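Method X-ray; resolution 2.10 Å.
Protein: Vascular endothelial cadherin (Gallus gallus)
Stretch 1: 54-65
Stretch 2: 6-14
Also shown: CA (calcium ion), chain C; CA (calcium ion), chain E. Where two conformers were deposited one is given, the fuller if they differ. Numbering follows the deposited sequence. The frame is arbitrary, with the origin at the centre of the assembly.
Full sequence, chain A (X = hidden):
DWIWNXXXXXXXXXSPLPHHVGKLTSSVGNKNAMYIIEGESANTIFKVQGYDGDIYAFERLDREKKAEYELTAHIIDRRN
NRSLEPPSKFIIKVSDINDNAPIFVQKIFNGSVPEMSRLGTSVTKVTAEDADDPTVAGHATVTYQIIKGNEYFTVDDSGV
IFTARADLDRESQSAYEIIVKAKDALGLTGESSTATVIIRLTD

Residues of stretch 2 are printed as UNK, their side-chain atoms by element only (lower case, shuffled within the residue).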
ATOM      1  N   ASP A  54      -1.955 -10.063  -4.997  1.00 16.80           N
ATOM      2  CA  ASP A  54      -2.227  -9.096  -3.915  1.00 16.44           C
ATOM      3  C   ASP A  54      -2.506  -9.810  -2.601  1.00 15.33           C
ATOM      4  O   ASP A  54      -3.214 -10.827  -2.575  1.00 15.25           O
ATOM      5  CB  ASP A  54      -3.414  -8.181  -4.247  1.00 16.57           C
ATOM      6  CG  ASP A  54      -3.110  -7.196  -5.354  1.00 19.30           C
ATOM      7  OD1 ASP A  54      -3.575  -7.473  -6.455  1.00 23.74           O
ATOM      8  OD2 ASP A  54      -2.406  -6.168  -5.162  1.00 22.09           O
ATOM      9  N   ILE A  55      -1.909  -9.288  -1.538  1.00 13.43           N
ATOM     10  CA  ILE A  55      -2.058  -9.817  -0.193  1.00 12.57           C
ATOM     11  C   ILE A  55      -2.791  -8.764   0.591  1.00 12.06           C
ATOM     12  O   ILE A  55      -2.509  -7.564   0.453  1.00 11.18           O
ATOM     13  CB  ILE A  55      -0.684 -10.134   0.463  1.00 12.64           C
ATOM     14  CG1 ILE A  55       0.013 -11.241  -0.340  1.00 13.13           C
ATOM     15  CG2 ILE A  55      -0.858 -10.541   1.959  1.00 11.24           C
ATOM     16  CD1 ILE A  55       1.331 -11.696   0.278  1.00 14.19           C
ATOM     17  N   TYR A  56      -3.785  -9.219   1.337  1.00 12.23           N
ATOM     18  CA  TYR A  56      -4.577  -8.368   2.213  1.00 13.19           C
ATOM     19  C   TYR A  56      -4.477  -8.863   3.633  1.00 12.44           C
ATOM     20  O   TYR A  56      -4.251 -10.053   3.848  1.00 12.84           O
ATOM     21  CB  TYR A  56      -6.043  -8.374   1.767  1.00 14.30           C
ATOM     22  CG  TYR A  56      -6.327  -7.433   0.625  1.00 15.18           C
ATOM     23  CD1 TYR A  56      -6.031  -7.787  -0.678  1.00 17.48           C
ATOM     24  CD2 TYR A  56      -6.932  -6.204   0.848  1.00 15.93           C
ATOM     25  CE1 TYR A  56      -6.291  -6.923  -1.734  1.00 18.34           C
ATOM     26  CE2 TYR A  56      -7.206  -5.340  -0.199  1.00 16.19           C
ATOM     27  CZ  TYR A  56      -6.872  -5.693  -1.473  1.00 17.88           C
ATOM     28  OH  TYR A  56      -7.163  -4.824  -2.513  1.00 20.77           O
ATOM     29  N   ALA A  57      -4.650  -7.947   4.584  1.00 11.33           N
ATOM     30  CA  ALA A  57      -4.709  -8.269   6.006  1.00 11.30           C
ATOM     31  C   ALA A  57      -6.162  -8.265   6.469  1.00 11.39           C
ATOM     32  O   ALA A  57      -6.923  -7.347   6.145  1.00 10.37           O
ATOM     33  CB  ALA A  57      -3.901  -7.205   6.840  1.00 11.69           C
ATOM     34  N   PHE A  58      -6.508  -9.258   7.288  1.00 12.53           N
ATOM     35  CA  PHE A  58      -7.900  -9.496   7.711  1.00 14.27           C
ATOM     36  C   PHE A  58      -8.127  -9.260   9.207  1.00 15.34           C
ATOM     37  O   PHE A  58      -9.188  -9.576   9.742  1.00 14.82           O
ATOM     38  CB  PHE A  58      -8.370 -10.892   7.270  1.00 12.38           C
ATOM     39  CG  PHE A  58      -8.670 -10.962   5.808  1.00 14.44           C
ATOM     40  CD1 PHE A  58      -7.638 -10.992   4.876  1.00 13.07           C
ATOM     41  CD2 PHE A  58      -9.979 -10.940   5.345  1.00 12.50           C
ATOM     42  CE1 PHE A  58      -7.909 -11.017   3.513  1.00 15.41           C
ATOM     43  CE2 PHE A  58     -10.245 -10.976   3.977  1.00 15.84           C
ATOM     44  CZ  PHE A  58      -9.210 -11.013   3.065  1.00 14.09           C
ATOM     45  N   GLU A  59      -7.100  -8.703   9.853  1.00 16.62           N
ATOM     46  CA  GLU A  59      -7.192  -8.178  11.201  1.00 17.60           C
ATOM     47  C   GLU A  59      -6.461  -6.866  11.228  1.00 17.56           C
ATOM     48  O   GLU A  59      -5.533  -6.635  10.442  1.00 17.42           O
ATOM     49  CB  GLU A  59      -6.488  -9.077  12.217  1.00 18.55           C
ATOM     50  CG  GLU A  59      -7.102 -10.425  12.359  1.00 22.01           C
ATOM     51  CD  GLU A  59      -6.425 -11.233  13.410  1.00 24.84           C
ATOM     52  OE1 GLU A  59      -6.775 -12.417  13.502  1.00 31.36           O
ATOM     53  OE2 GLU A  59      -5.554 -10.703  14.131  1.00 25.58           O
ATOM     54  N   ARG A  60      -6.878  -6.011  12.154  1.00 18.18           N
ATOM     55  CA  ARG A  60      -6.102  -4.841  12.526  1.00 18.27           C
ATOM     56  C   ARG A  60      -4.858  -5.327  13.267  1.00 16.52           C
ATOM     57  O   ARG A  60      -4.921  -6.287  14.056  1.00 16.76           O
ATOM     58  CB  ARG A  60      -6.904  -3.928  13.439  1.00 18.52           C
ATOM     59  CG  ARG A  60      -8.016  -3.208  12.733  1.00 23.76           C
ATOM     60  CD  ARG A  60      -8.709  -2.274  13.701  1.00 29.18           C
ATOM     61  NE  ARG A  60      -7.722  -1.382  14.322  1.00 34.87           N
ATOM     62  CZ  ARG A  60      -7.282  -1.462  15.576  1.00 35.26           C
ATOM     63  NH1 ARG A  60      -7.732  -2.390  16.426  1.00 37.68           N
ATOM     64  NH2 ARG A  60      -6.390  -0.584  15.988  1.00 34.75           N
ATOM     65  N   LEU A  61      -3.738  -4.669  12.995  1.00 15.56           N
ATOM     66  CA  LEU A  61      -2.451  -5.079  13.510  1.00 15.60           C
ATOM     67  C   LEU A  61      -1.886  -4.098  14.582  1.00 15.31           C
ATOM     68  O   LEU A  61      -2.077  -2.894  14.505  1.00 15.56           O
ATOM     69  CB  LEU A  61      -1.458  -5.195  12.340  1.00 15.55           C
ATOM     70  CG  LEU A  61      -1.867  -6.145  11.200  1.00 16.21           C
ATOM     71  CD1 LEU A  61      -0.945  -5.959   9.993  1.00 14.43           C
ATOM     72  CD2 LEU A  61      -1.906  -7.598  11.706  1.00 16.26           C
ATOM     73  N   ASP A  62      -1.164  -4.637  15.545  1.00 15.25           N
ATOM     74  CA  ASP A  62      -0.525  -3.816  16.552  1.00 15.30           C
ATOM     75  C   ASP A  62       0.947  -4.106  16.470  1.00 15.11           C
ATOM     76  O   ASP A  62       1.368  -5.189  16.837  1.00 15.02           O
ATOM     77  CB  ASP A  62      -1.068  -4.218  17.924  1.00 15.60           C
ATOM     78  CG  ASP A  62      -0.470  -3.403  19.069  1.00 15.56           C
ATOM     79  OD1 ASP A  62       0.317  -2.449  18.843  1.00 11.47           O
ATOM     80  OD2 ASP A  62      -0.813  -3.739  20.205  1.00 17.11           O
ATOM     81  N   ARG A  63       1.736  -3.154  15.976  1.00 14.09           N
ATOM     82  CA  ARG A  63       3.202  -3.333  15.919  1.00 13.82           C
ATOM     83  C   ARG A  63       3.816  -3.661  17.295  1.00 14.12           C
ATOM     84  O   ARG A  63       4.813  -4.387  17.391  1.00 13.97           O
ATOM     85  CB  ARG A  63       3.881  -2.092  15.308  1.00 12.51           C
ATOM     86  CG  ARG A  63       5.323  -2.307  14.881  1.00 11.53           C
ATOM     87  CD  ARG A  63       6.090  -0.976  14.958  1.00 13.37           C
ATOM     88  NE  ARG A  63       6.204  -0.527  16.369  1.00 14.64           N
ATOM     89  CZ  ARG A  63       7.153  -0.961  17.205  1.00 15.14           C
ATOM     90  NH1 ARG A  63       8.046  -1.827  16.790  1.00 12.25           N
ATOM     91  NH2 ARG A  63       7.173  -0.574  18.473  1.00 12.86           N
ATOM     92  N   GLU A  64       3.206  -3.161  18.353  1.00 13.55           N
ATOM     93  CA  GLU A  64       3.737  -3.407  19.697  1.00 14.85           C
ATOM     94  C   GLU A  64       3.490  -4.840  20.198  1.00 15.90           C
ATOM     95  O   GLU A  64       4.112  -5.273  21.160  1.00 15.87           O
ATOM     96  CB  GLU A  64       3.198  -2.377  20.702  1.00 13.86           C
ATOM     97  CG  GLU A  64       3.884  -1.008  20.598  1.00 13.02           C
ATOM     98  CD  GLU A  64       3.508  -0.203  19.380  1.00 13.12           C
ATOM     99  OE1 GLU A  64       2.297   0.025  19.113  1.00 13.20           O
ATOM    100  OE2 GLU A  64       4.432   0.253  18.672  1.00 16.72           O
ATOM    101  N   LYS A  65       2.600  -5.571  19.521  1.00 16.61           N
ATOM    102  CA  LYS A  65       2.406  -7.012  19.762  1.00 17.22           C
ATOM    103  C   LYS A  65       3.347  -7.838  18.874  1.00 17.35           C
ATOM    104  O   LYS A  65       4.060  -8.727  19.352  1.00 16.79           O
ATOM    105  CB  LYS A  65       0.994  -7.349  19.330  1.00 18.92           C
ATOM    106  CG  LYS A  65       0.143  -8.066  20.334  1.00 25.85           C
ATOM    107  CD  LYS A  65      -0.368  -7.071  21.393  1.00 31.55           C
ATOM    108  CE  LYS A  65      -1.743  -7.494  21.924  1.00 34.33           C
ATOM    109  NZ  LYS A  65      -1.837  -7.242  23.395  1.00 35.88           N
ATOM    110  N   UNK A   6      10.078  -7.263   0.712  1.00 16.96           N
ATOM    111  CA  UNK A   6       9.416  -6.712   1.862  1.00 17.28           C
ATOM    112  C   UNK A   6       8.066  -6.140   1.420  1.00 16.84           C
ATOM    113  O   UNK A   6       7.939  -5.612   0.313  1.00 15.52           O
ATOM    114  c   UNK A   6      11.388  -6.431   4.467  1.00 27.59           C
ATOM    115  c   UNK A   6      11.548  -5.862   3.046  1.00 22.50           C
ATOM    116  n   UNK A   6      14.528  -8.113   5.453  1.00 25.85           N
ATOM    117  c   UNK A   6      10.215  -5.534   2.420  1.00 17.88           C
ATOM    118  n   UNK A   6      12.907  -8.813   3.952  1.00 25.82           N
ATOM    119  c   UNK A   6      13.362  -7.904   4.820  1.00 29.62           C
ATOM    120  n   UNK A   6      12.671  -6.783   5.070  1.00 27.64           N
ATOM    121  N   UNK A   7       7.087  -6.234   2.313  1.00 15.93           N
ATOM    122  CA  UNK A   7       5.834  -5.501   2.178  1.00 14.79           C
ATOM    123  C   UNK A   7       5.671  -4.742   3.489  1.00 14.74           C
ATOM    124  O   UNK A   7       6.244  -5.126   4.505  1.00 14.86           O
ATOM    125  c   UNK A   7       4.649  -6.457   1.973  1.00 14.18           C
ATOM    126  c   UNK A   7       3.795  -9.197  -1.015  1.00 12.65           C
ATOM    127  c   UNK A   7       4.760  -7.326   0.712  1.00 15.80           C
ATOM    128  s   UNK A   7       3.267  -8.234   0.402  1.00 14.08           S
ATOM    129  N   UNK A   8       4.896  -3.660   3.459  1.00 14.49           N
ATOM    130  CA  UNK A   8       4.701  -2.806   4.635  1.00 14.30           C
ATOM    131  C   UNK A   8       3.245  -2.523   4.732  1.00 13.29           C
ATOM    132  O   UNK A   8       2.588  -2.223   3.746  1.00 13.16           O
ATOM    133  n   UNK A   8       9.094  -2.028   4.384  1.00 15.19           N
ATOM    134  c   UNK A   8       6.931  -1.663   4.285  1.00 14.78           C
ATOM    135  c   UNK A   8       7.975  -1.763   5.144  1.00 11.54           C
ATOM    136  c   UNK A   8       8.748  -2.095   3.106  1.00 13.11           C
ATOM    137  c   UNK A   8       5.479  -1.469   4.527  1.00 14.22           C
ATOM    138  n   UNK A   8       7.444  -1.884   3.020  1.00 14.86           N
ATOM    139  N   UNK A   9       2.758  -2.647   5.948  1.00 13.62           N
ATOM    140  CA  UNK A   9       1.381  -2.293   6.279  0.50 12.81           C
ATOM    141  C   UNK A   9       1.357  -1.566   7.628  1.00 13.77           C
ATOM    142  O   UNK A   9       2.004  -1.966   8.580  1.00 12.94           O
ATOM    143  c   UNK A   9       0.423  -3.517   6.274  0.50 12.92           C
ATOM    144  c   UNK A   9       1.004  -4.705   7.081  0.50 11.86           C
ATOM    145  c   UNK A   9      -2.090  -4.109   6.457  0.50 10.38           C
ATOM    146  c   UNK A   9      -0.982  -3.105   6.744  0.50 12.52           C
ATOM    147  N   UNK A  10       0.622  -0.462   7.669  1.00 14.03           N
ATOM    148  CA  UNK A  10       0.487   0.360   8.858  1.00 15.90           C
ATOM    149  C   UNK A  10      -0.264  -0.365   9.960  1.00 14.52           C
ATOM    150  O   UNK A  10      -1.239  -1.064   9.694  1.00 15.59           O
ATOM    151  n   UNK A  10      -2.638   4.021   6.801  1.00 37.44           N
ATOM    152  c   UNK A  10       0.090   2.860   9.335  1.00 19.49           C
ATOM    153  c   UNK A  10      -0.235   1.657   8.452  1.00 14.97           C
ATOM    154  n   UNK A  10      -4.243   4.253   8.445  1.00 35.42           N
ATOM    155  n   UNK A  10      -2.010   4.230   9.040  1.00 31.15           N
ATOM    156  c   UNK A  10      -2.956   4.171   8.093  1.00 34.13           C
ATOM    157  c   UNK A  10      -0.556   4.162   8.821  1.00 19.37           C
ATOM    158  N   UNK A  11       0.169  -0.213  11.219  1.00 13.23           N
ATOM    159  CA  UNK A  11      -0.584  -0.791  12.325  1.00 11.97           C
ATOM    160  C   UNK A  11      -1.804   0.041  12.630  1.00 12.54           C
ATOM    161  O   UNK A  11      -1.867   1.220  12.264  1.00 11.67           O
ATOM    162  o   UNK A  11       2.068   1.310  15.874  1.00 10.68           O
ATOM    163  o   UNK A  11       0.774  -0.405  16.344  1.00 12.53           O
ATOM    164  c   UNK A  11       1.229   0.450  15.545  1.00 14.16           C
ATOM    165  c   UNK A  11       0.743   0.467  14.104  1.00  9.85           C
ATOM    166  c   UNK A  11       0.279  -0.908  13.593  1.00 12.20           C
ATOM    167  N   UNK A  12      -2.778  -0.595  13.293  1.00 13.44           N
ATOM    168  CA  UNK A  12      -3.953   0.099  13.891  1.00 13.88           C
ATOM    169  C   UNK A  12      -4.865   0.802  12.859  1.00 15.07           C
ATOM    170  O   UNK A  12      -5.465   1.842  13.129  1.00 15.62           O
ATOM    171  c   UNK A  12      -2.484   0.563  15.990  1.00 12.55           C
ATOM    172  c   UNK A  12      -3.017  -0.498  16.950  1.00 16.09           C
ATOM    173  c   UNK A  12      -3.503   1.104  14.978  1.00 15.76           C
ATOM    174  o   UNK A  12      -2.253  -0.863  17.869  1.00 17.77           O
ATOM    175  o   UNK A  12      -4.149  -1.006  16.829  1.00 16.66           O
ATOM    176  N   UNK A  13      -4.954   0.211  11.673  1.00 14.10           N
ATOM    177  CA  UNK A  13      -5.788   0.753  10.606  1.00 15.06           C
ATOM    178  C   UNK A  13      -7.269   0.594  10.930  1.00 16.02           C
ATOM    179  O   UNK A  13      -7.736  -0.507  11.223  1.00 16.24           O
ATOM    180  c   UNK A  13      -6.485   0.530   8.200  1.00 13.68           C
ATOM    181  c   UNK A  13      -5.491   0.075   9.256  1.00 14.51           C
ATOM    182  c   UNK A  13      -3.587  -0.477   7.653  1.00 13.99           C
ATOM    183  c   UNK A  13      -4.057   0.373   8.814  1.00 14.38           C
ATOM    184  N   UNK A  14      -8.004   1.700  10.875  1.00 19.11           N
ATOM    185  CA  UNK A  14      -9.315   1.781  11.508  1.00 22.01           C
ATOM    186  C   UNK A  14     -10.413   2.018  10.476  1.00 21.42           C
ATOM    187  O   UNK A  14     -11.560   2.293  10.827  1.00 22.39           O
ATOM    188  c   UNK A  14      -9.390   4.276  11.945  1.00 29.93           C
ATOM    189  c   UNK A  14      -9.334   2.891  12.561  1.00 24.38           C
ATOM    190  o   UNK A  14      -9.533   4.373  10.709  1.00 38.51           O
ATOM    191  o   UNK A  14      -9.291   5.266  12.699  1.00 38.99           O
TER
HETATM  192 CA    CA C 401       0.063  -0.210  18.582  1.00 14.73          CA
HETATM  193 CA    CA E 403       3.168   2.219  17.722  1.00 12.25          CA
HETATM  194  O   HOH W   1      -3.574  -2.394  10.834  1.00 10.27           O
HETATM  195  O   HOH W   2      -0.253   0.155  20.996  1.00 13.89           O

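Position 6 opens the strand with three carbons, a nitrogen and then a carbon carrying two more nitrogens, a guanidinium; it lies out of reach of stretch 1. It is Arg-6. Position 7 is an unbranched chain of two carbons, a sulfur and a terminal carbon, its CB directed toward stretch 1. The thioether identifies Met-7, whose CE packs 3.7 Å from CD1 of Ile-55.

Position 8 has one carbon leading to a five-membered ring of three carbons and two nitrogens, an imidazole with no partner on stretch 1: His-8. At position 9 four carbons fork at the first, one arm being two carbons long, which defines Ile-9. Its CD1 lies 3.6 Å from CB of Ala-57 and its CG2 3.7 Å from CD1 of Leu-61, so the two arms of the side chain each make an apolar contact with stretch 1. Position 10 again carries three carbons, a nitrogen and a carbon with two further nitrogens, but its CB points away from stretch 1. This is Arg-10.

Position 11 has three carbons, the third bearing two oxygens, with CB toward stretch 1; one oxygen lies 2.9 Å from the backbone N of Arg-63. The chain length makes it Glu-11, and OE1 accepts a hydrogen bond from that Arg-63 N. Position 12 has the same composition, but its CB points away overall while the carboxylate comes nearer to stretch 1. It is Glu-12: OE2 forms a salt bridge with NH2 of Arg-60 at 2.4 Å, and its backbone N donates to O of Leu-61 at 2.7 Å.

Position 13, four carbons forked at the first with one two-carbon arm, is Ile-13; its backbone O accepts a weak hydrogen bond from NE of Arg-60 (3.2 Å). Position 14 has two carbons, the second carrying two oxygens, and its end leads away: Asp-14.

The contact thus passes from apolar packing along the strands to a calcium site in the loops. Glu-11 OE1 and Asp-62 OD1 approach to 3.3 Å without a hydrogen bond because both bind the chain C calcium, whose positive charge offsets the repulsion between carboxylates. Glu-12 OE1 and Glu-64 OE1 join them on this ion. Glu-11 and Glu-64 also bind the chain E calcium, through Glu-11 OE2 at 2.3 Å and both carboxylate oxygens of Glu-64, and so bridge the two metals. Water 1 adds a link between the backbones, donating to O of Arg-10 and accepting from N of Ile-13 and N of Leu-61.

Stretch 2, residues 6-14: RMHIREEID
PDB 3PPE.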